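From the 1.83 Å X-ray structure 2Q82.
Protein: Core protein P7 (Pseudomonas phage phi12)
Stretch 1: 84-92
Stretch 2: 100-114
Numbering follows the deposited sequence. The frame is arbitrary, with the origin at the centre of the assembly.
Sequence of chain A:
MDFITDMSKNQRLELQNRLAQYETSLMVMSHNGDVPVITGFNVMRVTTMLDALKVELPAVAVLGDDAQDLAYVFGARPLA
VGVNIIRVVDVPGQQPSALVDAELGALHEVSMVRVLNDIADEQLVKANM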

# COMPACT_ATOMS: atom_id res chain seq x y z
N ASN A 84 -4.90 4.87 8.54
CA ASN A 84 -6.31 4.79 8.86
C ASN A 84 -7.15 5.12 7.64
O ASN A 84 -6.86 6.05 6.93
N ILE A 85 -8.22 4.35 7.45
CA ILE A 85 -9.10 4.57 6.33
C ILE A 85 -10.44 5.01 6.84
O ILE A 85 -11.00 4.45 7.76
N ILE A 86 -10.97 6.05 6.20
CA ILE A 86 -12.25 6.56 6.59
C ILE A 86 -13.13 6.46 5.36
O ILE A 86 -12.83 7.05 4.33
N ARG A 87 -14.23 5.73 5.47
CA ARG A 87 -15.13 5.58 4.35
C ARG A 87 -16.10 6.75 4.29
O ARG A 87 -16.84 6.99 5.24
N VAL A 88 -16.11 7.47 3.17
CA VAL A 88 -17.00 8.61 3.09
C VAL A 88 -18.18 8.50 2.16
O VAL A 88 -18.12 7.91 1.08
N VAL A 89 -19.27 9.10 2.60
CA VAL A 89 -20.49 9.12 1.85
C VAL A 89 -21.07 10.52 1.82
O VAL A 89 -20.54 11.45 2.43
N ASP A 90 -22.18 10.65 1.11
CA ASP A 90 -22.89 11.89 0.97
C ASP A 90 -22.10 12.92 0.22
O ASP A 90 -22.26 14.12 0.44
N VAL A 91 -21.20 12.47 -0.66
CA VAL A 91 -20.44 13.41 -1.47
C VAL A 91 -21.43 13.78 -2.57
O VAL A 91 -22.01 12.91 -3.21
N PRO A 92 -21.61 15.07 -2.83
CA PRO A 92 -22.56 15.44 -3.89
C PRO A 92 -22.21 14.83 -5.21
O PRO A 92 -21.10 14.98 -5.67
N VAL A 100 -17.75 -2.18 -4.24
CA VAL A 100 -16.89 -1.52 -3.27
C VAL A 100 -17.62 -1.38 -1.93
O VAL A 100 -17.06 -1.67 -0.87
N ASP A 101 -18.87 -0.95 -1.97
CA ASP A 101 -19.62 -0.79 -0.73
C ASP A 101 -19.65 -2.09 0.08
O ASP A 101 -19.53 -2.08 1.29
N ALA A 102 -19.84 -3.20 -0.62
CA ALA A 102 -19.91 -4.49 0.04
C ALA A 102 -18.56 -4.83 0.65
O ALA A 102 -18.45 -5.28 1.79
N GLU A 103 -17.52 -4.61 -0.15
CA GLU A 103 -16.16 -4.88 0.26
C GLU A 103 -15.76 -4.08 1.48
O GLU A 103 -15.02 -4.55 2.33
N LEU A 104 -16.25 -2.84 1.57
CA LEU A 104 -15.93 -1.98 2.69
C LEU A 104 -16.98 -2.02 3.78
O LEU A 104 -17.01 -1.13 4.63
N GLY A 105 -17.85 -3.01 3.76
CA GLY A 105 -18.90 -3.05 4.76
C GLY A 105 -18.53 -2.91 6.23
O GLY A 105 -19.32 -2.40 7.03
N ALA A 106 -17.35 -3.36 6.61
CA ALA A 106 -16.98 -3.27 8.01
C ALA A 106 -16.56 -1.86 8.42
O ALA A 106 -16.35 -1.59 9.60
N LEU A 107 -16.45 -0.97 7.44
CA LEU A 107 -16.09 0.41 7.74
C LEU A 107 -17.32 1.24 7.89
O LEU A 107 -18.24 1.19 7.07
N HIS A 108 -17.31 2.03 8.95
CA HIS A 108 -18.39 2.93 9.31
C HIS A 108 -18.42 4.10 8.32
O HIS A 108 -17.42 4.78 8.12
N GLU A 109 -19.59 4.31 7.72
CA GLU A 109 -19.80 5.39 6.76
C GLU A 109 -19.74 6.74 7.45
O GLU A 109 -20.44 6.96 8.43
N VAL A 110 -18.94 7.64 6.92
CA VAL A 110 -18.85 8.95 7.51
C VAL A 110 -19.31 9.96 6.48
O VAL A 110 -18.96 9.85 5.31
N SER A 111 -20.11 10.93 6.91
CA SER A 111 -20.59 11.90 5.95
C SER A 111 -19.57 12.96 5.61
O SER A 111 -19.03 13.64 6.47
N MSE A 112 -19.30 13.07 4.31
CA MSE A 112 -18.33 14.04 3.85
C MSE A 112 -18.77 15.46 4.18
O MSE A 112 -17.95 16.35 4.33
N VAL A 113 -20.07 15.67 4.26
CA VAL A 113 -20.61 16.98 4.58
C VAL A 113 -20.16 17.39 5.99
O VAL A 113 -19.77 18.53 6.24
N ARG A 114 -20.23 16.43 6.91
CA ARG A 114 -19.81 16.70 8.27
C ARG A 114 -18.32 16.97 8.29
O ARG A 114 -17.88 17.89 8.97

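A long side chain can serve as the ridge around which a neighbouring segment folds, and Arg87 of the phage core protein P7 illustrates the principle. Its strand runs parallel to the short strand of stretch 2, joined by backbone hydrogen bonds from Val110 N to Arg87 O and from Val89 N to Val110 O, both 2.8 Å. With chi1 to chi3 all t, Arg87 extends fully into the hollow formed by the helix end, the turn from Leu104 to Leu107 and Glu109. Along its stem, Arg87 CB lies 3.9 Å from Leu107 CB and Arg87 CD 4.1 Å from Leu104 CB. At the tip, Asp101 O covers one face of the guanidinium and Glu109 CG the opposite face, the latter 3.6 Å from Arg87 CZ. Near the guanidinium plane, Arg87 NH1 donates to Leu107 O at 3.2 Å, so the turn offers a carbonyl to the buried charge. Long salt bridges join Arg87 NH2 to Asp101 OD1 (3.9 Å) and to Glu109 OE2 (3.6 Å); the second is purely electrostatic, since its oxygen lies well out of the guanidinium plane. A water closes the gap to the aspartate, accepting from Arg87 NH2 at 3.2 Å and donating to Asp101 OD1 at 2.8 Å.

Smaller apolar bumps complete the fit. Leu107 (m, p) points toward stretch 1, its CD2 3.8 Å from Ile85 CG2. Val88 (m) and Val110 (t) share one sheet face, while Val89 and Ser111 occupy the other. Selenomethionine Met112 starts toward stretch 1, but its end leads away: its CB meets Val91 CG2 at 3.6 Å, whereas its SE lies 4.1 Å from Val88 CG1. Nearby, Ser111 OG caps the following helix, weakly accepting from Val113 N at 3.2 Å, and sits 3.2 Å from Asp90 OD2.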

# COMPACT_ATOMS: atom_id res chain seq x y z
CB ASN A 84 -6.67 5.77 9.96
CG ASN A 84 -7.99 5.44 10.58
OD1 ASN A 84 -8.83 6.32 10.82
ND2 ASN A 84 -8.20 4.16 10.86
CB ILE A 85 -9.31 3.28 5.56
CG1 ILE A 85 -7.98 2.80 5.01
CG2 ILE A 85 -10.34 3.47 4.46
CD1 ILE A 85 -7.26 2.00 5.95
CB ILE A 86 -12.14 8.03 6.99
CG1 ILE A 86 -11.42 8.16 8.33
CG2 ILE A 86 -13.51 8.63 7.03
CD1 ILE A 86 -10.95 9.57 8.66
CB ARG A 87 -15.90 4.29 4.50
CG ARG A 87 -16.94 4.07 3.45
CD ARG A 87 -17.62 2.77 3.76
NE ARG A 87 -18.78 2.58 2.92
CZ ARG A 87 -19.72 1.67 3.14
NH1 ARG A 87 -19.63 0.87 4.19
NH2 ARG A 87 -20.75 1.58 2.32
CB VAL A 88 -16.26 9.91 2.74
CG1 VAL A 88 -15.22 10.19 3.78
CG2 VAL A 88 -15.63 9.80 1.36
CB VAL A 89 -21.53 8.18 2.45
CG1 VAL A 89 -21.07 6.74 2.28
CG2 VAL A 89 -21.76 8.50 3.93
CB ASP A 90 -23.29 12.46 2.33
CG ASP A 90 -24.30 11.60 3.05
OD1 ASP A 90 -25.07 10.89 2.37
OD2 ASP A 90 -24.33 11.65 4.29
CB VAL A 91 -19.20 12.78 -2.06
CG1 VAL A 91 -18.54 13.76 -3.00
CG2 VAL A 91 -18.23 12.40 -0.94
CB PRO A 92 -22.49 16.96 -3.91
CG PRO A 92 -21.93 17.34 -2.66
CD PRO A 92 -21.04 16.26 -2.18
CB VAL A 100 -16.45 -0.14 -3.77
CG1 VAL A 100 -15.75 0.64 -2.67
CG2 VAL A 100 -15.50 -0.31 -4.95
CB ASP A 101 -21.05 -0.38 -1.00
CG ASP A 101 -21.16 1.04 -1.49
OD1 ASP A 101 -20.15 1.77 -1.50
OD2 ASP A 101 -22.29 1.42 -1.85
CB ALA A 102 -20.31 -5.56 -0.94
CB GLU A 103 -15.22 -4.55 -0.87
CG GLU A 103 -15.51 -5.35 -2.09
CD GLU A 103 -14.76 -6.64 -2.07
OE1 GLU A 103 -14.84 -7.38 -1.07
OE2 GLU A 103 -14.07 -6.91 -3.07
CB LEU A 104 -15.83 -0.53 2.23
CG LEU A 104 -14.97 -0.19 1.03
CD1 LEU A 104 -15.17 1.25 0.64
CD2 LEU A 104 -13.53 -0.43 1.36
CB ALA A 106 -15.87 -4.26 8.33
CB LEU A 107 -15.24 1.04 6.64
CG LEU A 107 -13.79 0.61 6.58
CD1 LEU A 107 -13.71 -0.90 6.61
CD2 LEU A 107 -13.16 1.15 5.32
CB HIS A 108 -18.13 3.41 10.73
CG HIS A 108 -19.24 4.19 11.33
ND1 HIS A 108 -19.34 4.40 12.70
CD2 HIS A 108 -20.28 4.87 10.79
CE1 HIS A 108 -20.38 5.15 12.96
NE2 HIS A 108 -20.97 5.45 11.81
CB GLU A 109 -21.17 5.27 6.10
CG GLU A 109 -21.40 4.00 5.35
CD GLU A 109 -22.74 3.98 4.66
OE1 GLU A 109 -23.21 5.05 4.24
OE2 GLU A 109 -23.32 2.88 4.52
CB VAL A 110 -17.43 9.24 7.93
CG1 VAL A 110 -17.27 10.69 8.30
CG2 VAL A 110 -17.08 8.34 9.10
CB SER A 111 -21.88 12.57 6.44
OG SER A 111 -22.20 13.67 5.61
CB MSE A 112 -18.14 13.93 2.35
CG MSE A 112 -17.02 14.81 1.83
SE MSE A 112 -15.28 13.97 2.16
CE MSE A 112 -14.11 15.49 2.56
CB VAL A 113 -22.12 16.98 4.50
CG1 VAL A 113 -22.68 18.29 5.03
CG2 VAL A 113 -22.54 16.77 3.05
CB ARG A 114 -20.15 15.50 9.14
CG ARG A 114 -19.43 15.46 10.46
CD ARG A 114 -20.23 16.01 11.59
NE ARG A 114 -20.93 17.22 11.21
CZ ARG A 114 -20.64 18.42 11.71
NH1 ARG A 114 -19.66 18.53 12.60
NH2 ARG A 114 -21.34 19.48 11.34
O HOH W 1 -20.67 3.91 0.19